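Long-range contacts in PILI retraction protein PILT (Thermus thermophilus, PDB 5FL3), which probably uses ATP binding and hydrolysis to drive retraction of pili, as a member of the GSP E family of ATPases, and is captured here with ADP: residues 110-115 against 174-179; 129-134 against 269-274; 224-229 against 263-268; 288-293 against 329-334; 293-298 against 323-328. One frame throughout, in Å; residues are numbered along the deposited sequence.

Contact 1 of 5, residues 110-115 against 174-179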
# COMPACT_ATOMS: atom_id res chain seq x y z
N GLU A 110 5.05 3.93 -13.35
CA GLU A 110 5.38 2.71 -14.04
C GLU A 110 6.78 2.29 -13.65
O GLU A 110 7.34 1.37 -14.22
CB GLU A 110 5.28 2.90 -15.54
CG GLU A 110 4.12 3.76 -15.94
CD GLU A 110 3.93 3.77 -17.43
OE1 GLU A 110 4.06 2.67 -18.03
OE2 GLU A 110 3.66 4.86 -18.00
N VAL A 111 7.33 2.98 -12.66
CA VAL A 111 8.69 2.71 -12.21
C VAL A 111 8.66 2.11 -10.81
O VAL A 111 8.26 2.77 -9.85
CB VAL A 111 9.55 3.98 -12.22
CG1 VAL A 111 10.86 3.74 -11.50
CG2 VAL A 111 9.79 4.44 -13.66
N ILE A 112 9.08 0.85 -10.71
CA ILE A 112 8.95 0.09 -9.49
C ILE A 112 10.25 0.03 -8.72
O ILE A 112 11.24 -0.51 -9.21
CB ILE A 112 8.49 -1.34 -9.76
CG1 ILE A 112 7.05 -1.33 -10.29
CG2 ILE A 112 8.62 -2.19 -8.48
CD1 ILE A 112 6.59 -2.69 -10.78
N PRO A 113 10.25 0.57 -7.51
CA PRO A 113 11.44 0.60 -6.66
C PRO A 113 11.91 -0.81 -6.33
O PRO A 113 11.08 -1.72 -6.26
CB PRO A 113 10.96 1.34 -5.41
CG PRO A 113 9.72 2.08 -5.84
CD PRO A 113 9.08 1.20 -6.84
N SER A 114 13.21 -0.99 -6.13
CA SER A 114 13.74 -2.26 -5.67
C SER A 114 13.47 -2.49 -4.19
O SER A 114 13.23 -1.54 -3.44
CB SER A 114 15.24 -2.31 -5.91
OG SER A 114 15.87 -1.41 -5.02
N PHE A 115 13.54 -3.75 -3.76
CA PHE A 115 13.39 -4.09 -2.36
C PHE A 115 14.34 -3.25 -1.54
O PHE A 115 13.98 -2.73 -0.48
CB PHE A 115 13.67 -5.57 -2.11
CG PHE A 115 12.65 -6.48 -2.70
CD1 PHE A 115 11.30 -6.19 -2.61
CD2 PHE A 115 13.04 -7.64 -3.37
CE1 PHE A 115 10.35 -7.04 -3.16
CE2 PHE A 115 12.11 -8.49 -3.92
CZ PHE A 115 10.77 -8.20 -3.82
N PHE A 174 0.24 1.40 -9.38
CA PHE A 174 1.38 1.04 -10.22
C PHE A 174 0.92 0.27 -11.45
O PHE A 174 0.06 -0.61 -11.35
CB PHE A 174 2.38 0.21 -9.44
CG PHE A 174 3.12 0.98 -8.41
CD1 PHE A 174 4.30 1.64 -8.75
CD2 PHE A 174 2.65 1.07 -7.12
CE1 PHE A 174 4.99 2.36 -7.80
CE2 PHE A 174 3.33 1.79 -6.17
CZ PHE A 174 4.50 2.44 -6.51
N LEU A 175 1.50 0.59 -12.61
CA LEU A 175 1.25 -0.16 -13.84
C LEU A 175 2.36 -1.18 -14.11
O LEU A 175 3.54 -0.84 -14.22
CB LEU A 175 1.12 0.79 -15.03
CG LEU A 175 -0.09 1.70 -14.93
CD1 LEU A 175 -0.01 2.78 -16.00
CD2 LEU A 175 -1.37 0.88 -15.04
N HIS A 176 1.97 -2.44 -14.21
CA HIS A 176 2.92 -3.51 -14.51
C HIS A 176 2.84 -3.88 -15.97
O HIS A 176 1.74 -3.96 -16.54
CB HIS A 176 2.64 -4.76 -13.67
CG HIS A 176 2.77 -4.54 -12.20
ND1 HIS A 176 3.97 -4.69 -11.53
CD2 HIS A 176 1.86 -4.20 -11.27
CE1 HIS A 176 3.78 -4.46 -10.25
NE2 HIS A 176 2.51 -4.16 -10.06
N LYS A 177 3.99 -4.10 -16.58
CA LYS A 177 3.98 -4.67 -17.91
C LYS A 177 4.17 -6.19 -17.79
O LYS A 177 4.58 -6.69 -16.75
CB LYS A 177 5.04 -4.02 -18.80
CG LYS A 177 6.44 -4.21 -18.31
CD LYS A 177 7.41 -3.39 -19.13
CE LYS A 177 8.85 -3.66 -18.69
NZ LYS A 177 9.31 -5.04 -19.07
N HIS A 178 3.81 -6.91 -18.84
CA HIS A 178 4.06 -8.34 -18.95
C HIS A 178 5.58 -8.58 -18.94
O HIS A 178 6.33 -7.90 -19.63
CB HIS A 178 3.37 -8.88 -20.22
CG HIS A 178 3.87 -10.21 -20.70
ND1 HIS A 178 3.63 -11.39 -20.02
CD2 HIS A 178 4.55 -10.56 -21.83
CE1 HIS A 178 4.17 -12.40 -20.69
NE2 HIS A 178 4.73 -11.92 -21.79
N LYS A 179 6.03 -9.48 -18.08
CA LYS A 179 7.42 -9.91 -18.13
C LYS A 179 7.40 -11.42 -18.27
O LYS A 179 7.11 -11.94 -19.36
CB LYS A 179 8.20 -9.44 -16.91
CG LYS A 179 8.30 -7.91 -16.85
CD LYS A 179 9.07 -7.40 -15.64
CE LYS A 179 9.04 -5.88 -15.57
NZ LYS A 179 9.73 -5.33 -14.37
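The linker between the N-terminal six-stranded antiparallel sheet and the P-loop ATPase core passes here over the loop that follows core strand 164-169, with Ile112 and Pro113 set against Phe174 and His176. The nearest pair of CA atoms is that of Glu110 and Leu175, 5.0 Å apart, and Leu175 also has a backbone hydrogen bond with Ser109, just ahead of the linker segment. Beyond that point no hydrogen bond joins 110-115 to 174-179, and side-chain packing takes over. Phe174 holds CG beside its own backbone N, anti to the carbonyl carbon (chi1 -71°), and the CD1-CE1 side of its ring faces the linker. The carbonyl oxygen of Val111 meets the rim of that ring near its plane, 3.9 Å from Phe174 CE1. Ile112 CG1 approaches Phe174 CD1 at 4.3 Å, and the pyrrolidine carbon Pro113 CD sits 4.4 Å from Phe174 CE1. The same phenyl ring touches Ala151 of helix 146-160, comes within about 4 Å, side chain to side chain, of the ADP-binding Thr148, and lies about 5 Å from the ADP itself. Linker and nucleotide site therefore share a neighbour, consistent with a hinge whose position could respond to the bound nucleotide, as in related secretion ATPases. Toward the surface, Glu110 CG rests 4.2 Å from Leu175 CD1. Ile112 also runs at about a right angle to His176, its terminal methyl CD1 lying 3.4 Å from the imidazole carbon His176 CE1.

Contact 2 of 5, residues 129-134 against 269-274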
# COMPACT_ATOMS: atom_id res chain seq x y z
N ALA A 129 7.56 -14.62 -1.88
CA ALA A 129 7.21 -14.68 -3.31
C ALA A 129 7.27 -16.11 -3.84
O ALA A 129 6.55 -16.46 -4.77
CB ALA A 129 8.15 -13.78 -4.13
N ALA A 130 8.12 -16.94 -3.24
CA ALA A 130 8.35 -18.30 -3.71
C ALA A 130 7.21 -19.24 -3.33
O ALA A 130 6.99 -20.25 -4.00
CB ALA A 130 9.68 -18.83 -3.16
N LYS A 131 6.50 -18.94 -2.25
CA LYS A 131 5.35 -19.75 -1.87
C LYS A 131 4.30 -19.67 -2.96
O LYS A 131 4.11 -18.63 -3.58
CB LYS A 131 4.75 -19.30 -0.55
CG LYS A 131 5.76 -18.95 0.52
CD LYS A 131 6.42 -20.19 1.12
CE LYS A 131 7.16 -19.81 2.38
NZ LYS A 131 8.20 -20.79 2.77
N GLU A 132 3.60 -20.76 -3.20
CA GLU A 132 2.61 -20.73 -4.25
C GLU A 132 1.19 -20.86 -3.70
O GLU A 132 0.22 -20.92 -4.46
CB GLU A 132 2.92 -21.82 -5.29
CG GLU A 132 2.89 -23.26 -4.78
CD GLU A 132 3.22 -24.25 -5.90
OE1 GLU A 132 2.56 -24.19 -6.97
OE2 GLU A 132 4.12 -25.10 -5.70
N ARG A 133 1.08 -20.90 -2.37
CA ARG A 133 -0.19 -20.92 -1.68
C ARG A 133 -0.05 -20.06 -0.43
O ARG A 133 1.01 -20.02 0.17
CB ARG A 133 -0.59 -22.36 -1.32
CG ARG A 133 0.26 -23.42 -2.02
CD ARG A 133 -0.09 -24.84 -1.65
NE ARG A 133 0.95 -25.81 -2.06
CZ ARG A 133 1.31 -26.08 -3.32
NH1 ARG A 133 0.71 -25.47 -4.34
NH2 ARG A 133 2.26 -26.98 -3.56
N GLY A 134 -1.11 -19.37 -0.02
CA GLY A 134 -1.07 -18.63 1.24
C GLY A 134 -1.41 -17.15 1.16
O GLY A 134 -1.50 -16.56 0.06
N SER A 269 -3.78 -20.81 6.43
CA SER A 269 -3.52 -20.10 5.17
C SER A 269 -2.57 -18.86 5.26
O SER A 269 -2.09 -18.38 4.24
CB SER A 269 -4.85 -19.68 4.54
OG SER A 269 -5.72 -19.15 5.53
N LEU A 270 -2.29 -18.36 6.46
CA LEU A 270 -1.37 -17.22 6.59
C LEU A 270 0.07 -17.61 6.25
O LEU A 270 0.50 -18.72 6.58
CB LEU A 270 -1.43 -16.62 7.99
CG LEU A 270 -0.75 -15.27 8.20
CD1 LEU A 270 -1.27 -14.24 7.21
CD2 LEU A 270 -0.93 -14.75 9.62
N LEU A 271 0.81 -16.71 5.60
CA LEU A 271 2.23 -16.91 5.28
C LEU A 271 3.13 -15.93 6.00
O LEU A 271 4.24 -16.27 6.43
CB LEU A 271 2.48 -16.73 3.80
CG LEU A 271 1.93 -17.77 2.86
CD1 LEU A 271 2.50 -17.48 1.50
CD2 LEU A 271 2.34 -19.13 3.34
N GLY A 272 2.66 -14.70 6.06
CA GLY A 272 3.43 -13.59 6.59
C GLY A 272 2.58 -12.34 6.73
O GLY A 272 1.60 -12.15 6.00
N ILE A 273 2.93 -11.51 7.70
CA ILE A 273 2.38 -10.17 7.81
C ILE A 273 3.52 -9.16 7.83
O ILE A 273 4.49 -9.31 8.58
CB ILE A 273 1.52 -10.00 9.07
CG1 ILE A 273 0.49 -11.13 9.18
CG2 ILE A 273 0.86 -8.62 9.10
CD1 ILE A 273 -0.19 -11.17 10.52
N LEU A 274 3.41 -8.14 6.99
CA LEU A 274 4.38 -7.06 6.95
C LEU A 274 3.74 -5.74 7.35
O LEU A 274 3.13 -5.07 6.52
CB LEU A 274 4.97 -6.95 5.55
CG LEU A 274 5.83 -8.14 5.12
CD1 LEU A 274 5.86 -8.30 3.61
CD2 LEU A 274 7.22 -7.93 5.65
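Leu271 lies against Lys131 and the backbone of Arg133 and Gly134, where two parallel neighbours in the central sheet of the P-loop ATPase core begin: strand 134-139 and strand 270-280. Its side chain does most of the touching. CG stands beside the residue's own backbone N, anti to the carbonyl carbon (chi1 -70°), which places it against Gly134 CA, at 3.5 Å. One methyl, Leu271 CD1, meets the aliphatic root of Lys131, 3.5 Å from Lys131 CB and 3.7 Å from Lys131 CG. The lysine root slants across the leucine. Lys131 then bends at its second torsion (chi2 -74°), and the chain carries its NZ off from the leucine, so the contact uses only the carbon part of the chain.

The same methyl, Leu271 CD1, also lies near the carbonyl oxygen of Arg133, so the leucine packs on backbone as well as on the lysine. A side chain on Gly134 would point straight at that leucine. The positive phi of 125° at Gly134 would also press a CB against the preceding carbonyl oxygen, so a residue without one fits here on both counts. Pairing with strand 270-280 begins at Leu135, which has backbone hydrogen bonds with Ser269 and Leu271. The buried hydroxyl of Ser269 turns back to Leu265 O in helix 259-269. At the exposed end of the turn, Arg133 NH2 and Glu132 OE2 form a salt bridge at 3.4 Å.

Contact 3 of 5, residues 224-229 against 263-268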
# COMPACT_ATOMS: atom_id res chain seq x y z
N ALA A 224 -11.03 -13.93 0.61
CA ALA A 224 -9.59 -13.89 0.45
C ALA A 224 -8.92 -15.03 1.21
O ALA A 224 -7.99 -15.64 0.71
CB ALA A 224 -9.06 -12.56 0.90
N LEU A 225 -9.41 -15.33 2.41
CA LEU A 225 -8.83 -16.41 3.20
C LEU A 225 -9.02 -17.74 2.49
O LEU A 225 -8.07 -18.53 2.38
CB LEU A 225 -9.45 -16.48 4.59
CG LEU A 225 -9.00 -15.40 5.57
CD1 LEU A 225 -10.03 -15.24 6.66
CD2 LEU A 225 -7.67 -15.74 6.18
N MET A 226 -10.25 -17.95 2.02
CA MET A 226 -10.63 -19.17 1.30
C MET A 226 -9.78 -19.36 0.04
O MET A 226 -9.21 -20.44 -0.20
CB MET A 226 -12.11 -19.11 0.93
CG MET A 226 -13.07 -19.18 2.14
SD MET A 226 -12.83 -20.68 3.14
CE MET A 226 -13.21 -21.96 1.94
N ALA A 227 -9.68 -18.29 -0.75
CA ALA A 227 -8.83 -18.27 -1.92
C ALA A 227 -7.41 -18.72 -1.56
O ALA A 227 -6.79 -19.51 -2.28
CB ALA A 227 -8.83 -16.87 -2.53
N ALA A 228 -6.90 -18.24 -0.43
CA ALA A 228 -5.57 -18.64 0.06
C ALA A 228 -5.54 -20.10 0.50
O ALA A 228 -4.55 -20.79 0.35
CB ALA A 228 -5.14 -17.74 1.23
N GLN A 229 -6.64 -20.55 1.08
CA GLN A 229 -6.75 -21.92 1.55
C GLN A 229 -6.77 -22.88 0.38
O GLN A 229 -6.25 -23.99 0.46
CB GLN A 229 -8.03 -22.08 2.37
CG GLN A 229 -8.11 -23.37 3.10
CD GLN A 229 -9.47 -23.57 3.69
OE1 GLN A 229 -10.49 -23.39 3.01
NE2 GLN A 229 -9.52 -23.92 4.97
N ARG A 263 -9.94 -18.67 13.24
CA ARG A 263 -8.56 -18.95 13.64
C ARG A 263 -7.97 -20.11 12.88
O ARG A 263 -6.84 -20.05 12.40
CB ARG A 263 -8.46 -19.25 15.13
CG ARG A 263 -8.81 -18.10 16.01
CD ARG A 263 -8.19 -18.28 17.37
NE ARG A 263 -8.54 -17.14 18.19
CZ ARG A 263 -7.70 -16.14 18.46
NH1 ARG A 263 -6.46 -16.18 17.96
NH2 ARG A 263 -8.10 -15.12 19.22
N VAL A 264 -8.75 -21.19 12.78
CA VAL A 264 -8.32 -22.36 12.03
C VAL A 264 -8.00 -21.93 10.61
O VAL A 264 -6.91 -22.19 10.10
CB VAL A 264 -9.38 -23.48 12.04
CG1 VAL A 264 -9.05 -24.53 10.99
CG2 VAL A 264 -9.47 -24.12 13.43
N LEU A 265 -8.95 -21.23 9.99
CA LEU A 265 -8.77 -20.74 8.64
C LEU A 265 -7.57 -19.80 8.55
O LEU A 265 -6.73 -19.93 7.66
CB LEU A 265 -10.04 -20.05 8.15
CG LEU A 265 -10.05 -19.52 6.71
CD1 LEU A 265 -9.78 -20.63 5.70
CD2 LEU A 265 -11.38 -18.85 6.42
N LEU A 266 -7.48 -18.86 9.49
CA LEU A 266 -6.39 -17.90 9.45
C LEU A 266 -5.03 -18.59 9.65
O LEU A 266 -4.10 -18.37 8.87
CB LEU A 266 -6.59 -16.81 10.49
CG LEU A 266 -5.53 -15.70 10.55
CD1 LEU A 266 -5.25 -15.08 9.18
CD2 LEU A 266 -5.95 -14.64 11.53
N ALA A 267 -4.93 -19.45 10.66
CA ALA A 267 -3.66 -20.11 10.97
C ALA A 267 -3.12 -20.95 9.81
O ALA A 267 -1.90 -20.94 9.57
CB ALA A 267 -3.81 -20.98 12.22
N GLU A 268 -3.98 -21.66 9.09
CA GLU A 268 -3.45 -22.58 8.10
C GLU A 268 -3.07 -21.88 6.78
O GLU A 268 -2.10 -22.29 6.12
CB GLU A 268 -4.42 -23.74 7.86
CG GLU A 268 -5.71 -23.42 7.10
CD GLU A 268 -6.60 -24.67 6.92
OE1 GLU A 268 -6.08 -25.77 6.61
OE2 GLU A 268 -7.84 -24.54 7.12
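Gln229 NE2 donates to Glu268 OE2 at 2.8 Å, with an N-H...O angle of 148°. The oxygen lies in the plane of the Gln229 amide, but the amide reaches it from above the carboxylate, 61° out of that plane, and the two flat groups stand almost perpendicular. Gln229 gets there on an extended chain with CG anti to the backbone N. Along the way it passes Leu265 at about a right angle, and the methyl Leu265 CD1 lies 3.6 Å from the amide carbon Gln229 CD. The polar bond thus sits at the partly exposed margin of the helix pair, with the leucine just inside it.

Leu265 is the main wedge between the helices. Its other methyl, CD2, packs 3.6 Å from Leu225 CB, and Met226 SD flanks the pair from the exposed side, 4.0 Å from Leu265 CD1. Deeper in, Leu225 CD2 meets Leu266 CD1 at 3.9 Å. The short helical segments cross at 52°, with their axes 9.6 Å apart. Below them Ala227 and Ala228 rest on Val234 of strand 233-238, while helix 259-269 runs directly into strand 270-280: neighbouring helices covering the central sheet, as in the layered alpha/beta core of P-loop NTPases.

Contact 4 of 5, residues 288-293 against 329-334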
# COMPACT_ATOMS: atom_id res chain seq x y z
N VAL A 288 12.00 6.70 5.81
CA VAL A 288 12.57 5.37 5.95
C VAL A 288 11.49 4.42 6.49
O VAL A 288 10.57 4.85 7.20
CB VAL A 288 13.82 5.42 6.87
CG1 VAL A 288 13.47 6.04 8.20
CG2 VAL A 288 14.43 4.05 7.05
N LEU A 289 11.58 3.14 6.12
CA LEU A 289 10.56 2.18 6.50
C LEU A 289 10.88 1.49 7.82
O LEU A 289 11.95 0.91 8.01
CB LEU A 289 10.37 1.14 5.38
CG LEU A 289 9.34 0.02 5.59
CD1 LEU A 289 7.95 0.56 5.83
CD2 LEU A 289 9.33 -0.93 4.40
N ALA A 290 9.93 1.58 8.74
CA ALA A 290 9.92 0.78 9.95
C ALA A 290 9.04 -0.42 9.65
O ALA A 290 7.90 -0.25 9.24
CB ALA A 290 9.39 1.56 11.13
N LEU A 291 9.57 -1.62 9.86
CA LEU A 291 8.93 -2.83 9.37
C LEU A 291 8.95 -3.95 10.40
O LEU A 291 10.01 -4.28 10.96
CB LEU A 291 9.60 -3.27 8.07
CG LEU A 291 9.15 -4.60 7.50
CD1 LEU A 291 7.66 -4.55 7.17
CD2 LEU A 291 9.96 -4.95 6.27
N GLU A 292 7.76 -4.49 10.68
CA GLU A 292 7.61 -5.66 11.54
C GLU A 292 7.20 -6.86 10.68
O GLU A 292 6.27 -6.76 9.88
CB GLU A 292 6.58 -5.41 12.62
CG GLU A 292 6.25 -6.60 13.47
CD GLU A 292 5.35 -6.20 14.63
OE1 GLU A 292 5.75 -5.28 15.37
OE2 GLU A 292 4.26 -6.79 14.80
N ILE A 293 7.88 -8.00 10.87
CA ILE A 293 7.63 -9.21 10.09
C ILE A 293 7.18 -10.38 10.95
O ILE A 293 7.94 -10.86 11.80
CB ILE A 293 8.89 -9.64 9.32
CG1 ILE A 293 9.42 -8.46 8.50
CG2 ILE A 293 8.62 -10.82 8.42
CD1 ILE A 293 10.71 -8.73 7.79
N ASP A 329 9.45 -2.58 17.56
CA ASP A 329 10.32 -2.00 18.56
C ASP A 329 11.74 -2.49 18.34
O ASP A 329 12.69 -1.76 18.62
CB ASP A 329 9.85 -2.34 19.98
CG ASP A 329 8.55 -1.63 20.34
OD1 ASP A 329 8.13 -0.75 19.56
OD2 ASP A 329 7.97 -1.95 21.42
N GLN A 330 11.89 -3.69 17.79
CA GLN A 330 13.21 -4.20 17.42
C GLN A 330 13.79 -3.46 16.22
O GLN A 330 14.95 -3.09 16.23
CB GLN A 330 13.17 -5.70 17.11
CG GLN A 330 13.15 -6.60 18.32
CD GLN A 330 13.01 -8.05 17.94
OE1 GLN A 330 12.09 -8.43 17.22
NE2 GLN A 330 13.93 -8.88 18.41
N HIS A 331 12.99 -3.25 15.19
CA HIS A 331 13.54 -2.62 13.99
C HIS A 331 13.86 -1.16 14.27
O HIS A 331 14.77 -0.61 13.65
CB HIS A 331 12.57 -2.74 12.81
CG HIS A 331 13.18 -2.36 11.50
ND1 HIS A 331 12.54 -1.53 10.60
CD2 HIS A 331 14.37 -2.68 10.94
CE1 HIS A 331 13.31 -1.36 9.54
NE2 HIS A 331 14.43 -2.05 9.72
N LEU A 332 13.13 -0.54 15.20
CA LEU A 332 13.30 0.88 15.51
C LEU A 332 14.64 1.15 16.19
O LEU A 332 15.37 2.06 15.79
CB LEU A 332 12.17 1.38 16.41
CG LEU A 332 10.84 1.68 15.72
CD1 LEU A 332 9.75 1.95 16.75
CD2 LEU A 332 10.95 2.84 14.72
N VAL A 333 14.95 0.35 17.21
CA VAL A 333 16.28 0.29 17.79
C VAL A 333 17.35 0.25 16.70
O VAL A 333 18.26 1.09 16.67
CB VAL A 333 16.43 -0.96 18.70
CG1 VAL A 333 17.88 -1.36 18.82
CG2 VAL A 333 15.82 -0.70 20.07
N GLU A 334 17.20 -0.69 15.78
CA GLU A 334 18.15 -0.87 14.68
C GLU A 334 18.23 0.37 13.78
O GLU A 334 19.29 0.72 13.29
CB GLU A 334 17.75 -2.11 13.86
CG GLU A 334 18.71 -2.45 12.74
CD GLU A 334 18.35 -3.76 12.04
OE1 GLU A 334 17.44 -4.48 12.52
OE2 GLU A 334 18.99 -4.06 11.00
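His331 sends its ring toward Leu291 because CG is anti to the backbone N, and the second torsion (-134°) then sets ND1 facing strand 288-293. There ND1 accepts a hydrogen bond from Leu291 N, 3.1 Å long with an N-H...N angle of 154°; the donor is tilted 32° out of the ring plane. Farther along the ring edge, His331 CE1 faces the carbonyl oxygen of Leu289 at 3.1 Å, and His331 CB lies 3.5 Å from Leu291 O. Leu332 adds an apolar touch, its CD2 4.1 Å from Ala290 CB.

Helix 328-337 thus flanks the edge of strand 287-295, one of the two outermost strands of the sheet within this chain, whose Val288, Ala290 and Glu292 pair with strand 270-280. Leu289 also touches the ADP. An alanine in place of His331 would probably leave the Leu291 N-H without its acceptor and open a gap beside the Leu289 carbonyl. Since ND1 serves as the acceptor, the imidazole is probably neutral, with its proton on NE2, and its buried ND1 stands roughly where a carbonyl of a further strand could accept.

Contact 5 of 5, residues 293-298 against 323-328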
# COMPACT_ATOMS: atom_id res chain seq x y z
N ILE A 293 7.88 -8.00 10.87
CA ILE A 293 7.63 -9.21 10.09
C ILE A 293 7.18 -10.38 10.95
O ILE A 293 7.94 -10.86 11.80
CB ILE A 293 8.89 -9.64 9.32
CG1 ILE A 293 9.42 -8.46 8.50
CG2 ILE A 293 8.62 -10.82 8.42
CD1 ILE A 293 10.71 -8.73 7.79
N LEU A 294 5.95 -10.84 10.73
CA LEU A 294 5.50 -12.12 11.27
C LEU A 294 5.49 -13.17 10.17
O LEU A 294 4.78 -13.03 9.19
CB LEU A 294 4.11 -12.00 11.89
CG LEU A 294 3.47 -13.33 12.31
CD1 LEU A 294 4.42 -14.08 13.21
CD2 LEU A 294 2.16 -13.12 13.02
N ILE A 295 6.31 -14.20 10.31
CA ILE A 295 6.28 -15.29 9.34
C ILE A 295 5.55 -16.47 9.95
O ILE A 295 5.84 -16.88 11.07
CB ILE A 295 7.68 -15.71 8.90
CG1 ILE A 295 8.39 -14.55 8.21
CG2 ILE A 295 7.60 -16.89 7.96
CD1 ILE A 295 7.88 -14.26 6.84
N ALA A 296 4.60 -17.02 9.21
CA ALA A 296 3.77 -18.10 9.71
C ALA A 296 4.47 -19.46 9.66
O ALA A 296 4.11 -20.35 8.88
CB ALA A 296 2.46 -18.15 8.94
N THR A 297 5.49 -19.62 10.51
CA THR A 297 6.12 -20.90 10.75
C THR A 297 5.11 -21.89 11.37
O THR A 297 4.01 -21.47 11.79
CB THR A 297 7.33 -20.73 11.68
OG1 THR A 297 6.87 -20.32 12.97
CG2 THR A 297 8.27 -19.68 11.13
N PRO A 298 5.45 -23.19 11.42
CA PRO A 298 4.59 -24.14 12.12
C PRO A 298 4.29 -23.73 13.55
O PRO A 298 3.14 -23.82 14.00
CB PRO A 298 5.40 -25.43 12.08
CG PRO A 298 6.17 -25.34 10.78
CD PRO A 298 6.49 -23.87 10.61
N TYR A 323 14.03 -16.28 10.24
CA TYR A 323 12.92 -16.42 9.28
C TYR A 323 12.45 -15.25 8.36
O TYR A 323 11.50 -15.47 7.60
CB TYR A 323 11.70 -16.91 10.04
CG TYR A 323 11.86 -18.29 10.62
CD1 TYR A 323 12.01 -19.39 9.79
CD2 TYR A 323 11.84 -18.49 11.99
CE1 TYR A 323 12.15 -20.66 10.32
CE2 TYR A 323 11.98 -19.76 12.52
CZ TYR A 323 12.13 -20.84 11.69
OH TYR A 323 12.27 -22.10 12.22
N GLY A 324 12.98 -14.03 8.42
CA GLY A 324 13.65 -13.43 9.54
C GLY A 324 12.65 -12.43 10.09
O GLY A 324 12.39 -11.36 9.51
N MET A 325 12.05 -12.82 11.21
CA MET A 325 11.08 -11.98 11.89
C MET A 325 11.76 -10.92 12.75
O MET A 325 12.98 -10.93 12.92
CB MET A 325 10.16 -12.85 12.76
CG MET A 325 9.28 -13.82 11.97
SD MET A 325 8.20 -14.79 13.05
CE MET A 325 8.95 -16.40 12.89
N ARG A 326 10.94 -10.01 13.28
CA ARG A 326 11.36 -8.90 14.14
C ARG A 326 10.12 -8.07 14.45
O ARG A 326 9.18 -8.02 13.65
CB ARG A 326 12.41 -8.03 13.46
CG ARG A 326 11.82 -7.21 12.35
CD ARG A 326 12.67 -7.16 11.13
NE ARG A 326 12.27 -6.04 10.30
CZ ARG A 326 12.95 -5.64 9.23
NH1 ARG A 326 14.06 -6.27 8.89
NH2 ARG A 326 12.51 -4.60 8.53
N THR A 327 10.11 -7.42 15.61
CA THR A 327 9.00 -6.54 15.96
C THR A 327 9.31 -5.12 15.50
O THR A 327 10.44 -4.83 15.09
CB THR A 327 8.74 -6.53 17.48
OG1 THR A 327 9.90 -6.06 18.17
CG2 THR A 327 8.40 -7.92 17.96
N PHE A 328 8.30 -4.25 15.55
CA PHE A 328 8.56 -2.83 15.31
C PHE A 328 9.61 -2.28 16.26
O PHE A 328 10.53 -1.60 15.83
CB PHE A 328 7.29 -2.00 15.44
CG PHE A 328 6.78 -1.50 14.14
CD1 PHE A 328 7.07 -2.17 12.97
CD2 PHE A 328 6.04 -0.33 14.07
CE1 PHE A 328 6.62 -1.73 11.76
CE2 PHE A 328 5.59 0.11 12.85
CZ PHE A 328 5.85 -0.58 11.69
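Met325 packs closely on Ile293, Leu294 and Ile295, whereas two residues earlier Tyr323 is exposed to solvent. On the buried side the loop 323-328 joins the edge of strand 287-295 through one antiparallel bridge: Ile293 N donates to Arg326 O at 3.1 Å, and the return bond from Arg326 N to Ile293 O is weak. Ile293 CD1 also lies over one face of the Arg326 guanidinium, toward its rim and 3.9 Å above the plane, while Arg326 NE bonds to Leu291 O. One step on, a side chain replaces the backbone. Met325 extends at its second torsion (chi2 -179°), and its SD lies 3.4 Å from Ile295 N, a weak but nearly straight N-H...S bond (167°). Leu294 lies alongside the methionine and points the same way, its CD1 3.8 Å from Met325 SD, while Met325 CE reaches Thr297 CG2 at 3.8 Å. An alanine at Met325 would probably leave the Ile295 N-H without its sulphur partner and open a gap between Leu294 and Thr297.

On the solvent side, the Tyr323 ring is met by one threonine methyl: Thr297 CG2 sits 3.7 Å above its centre, a CH-pi contact. Thr297 OG1 caps helix 298-305 at Val300 N. This end of the edge strand is therefore met by one backbone bridge and a weak sulphur acceptor, not by a full strand.

How the contacts relate
Contacts 2, 4 and 5 follow the neighbouring strands 270-280 and 287-295, and contact 3 lies on helices beside them. Contacts 2 and 3, with centres 11 Å apart, meet where helix 259-269 runs into strand 270-280; along the chain contact 3 is nested within contact 2. Strand 287-295 carries contacts 4 and 5, which share Ile293, and contact 5 is nested inside contact 4. Contact 1 touches none of the others; along the chain it crosses contact 2, and contacts 4 and 5 come after the first three have closed. ADP lies near Phe174 of contact 1 and touches Leu289 of contact 4, so the nucleotide sits between the interdomain linker and the edge strand.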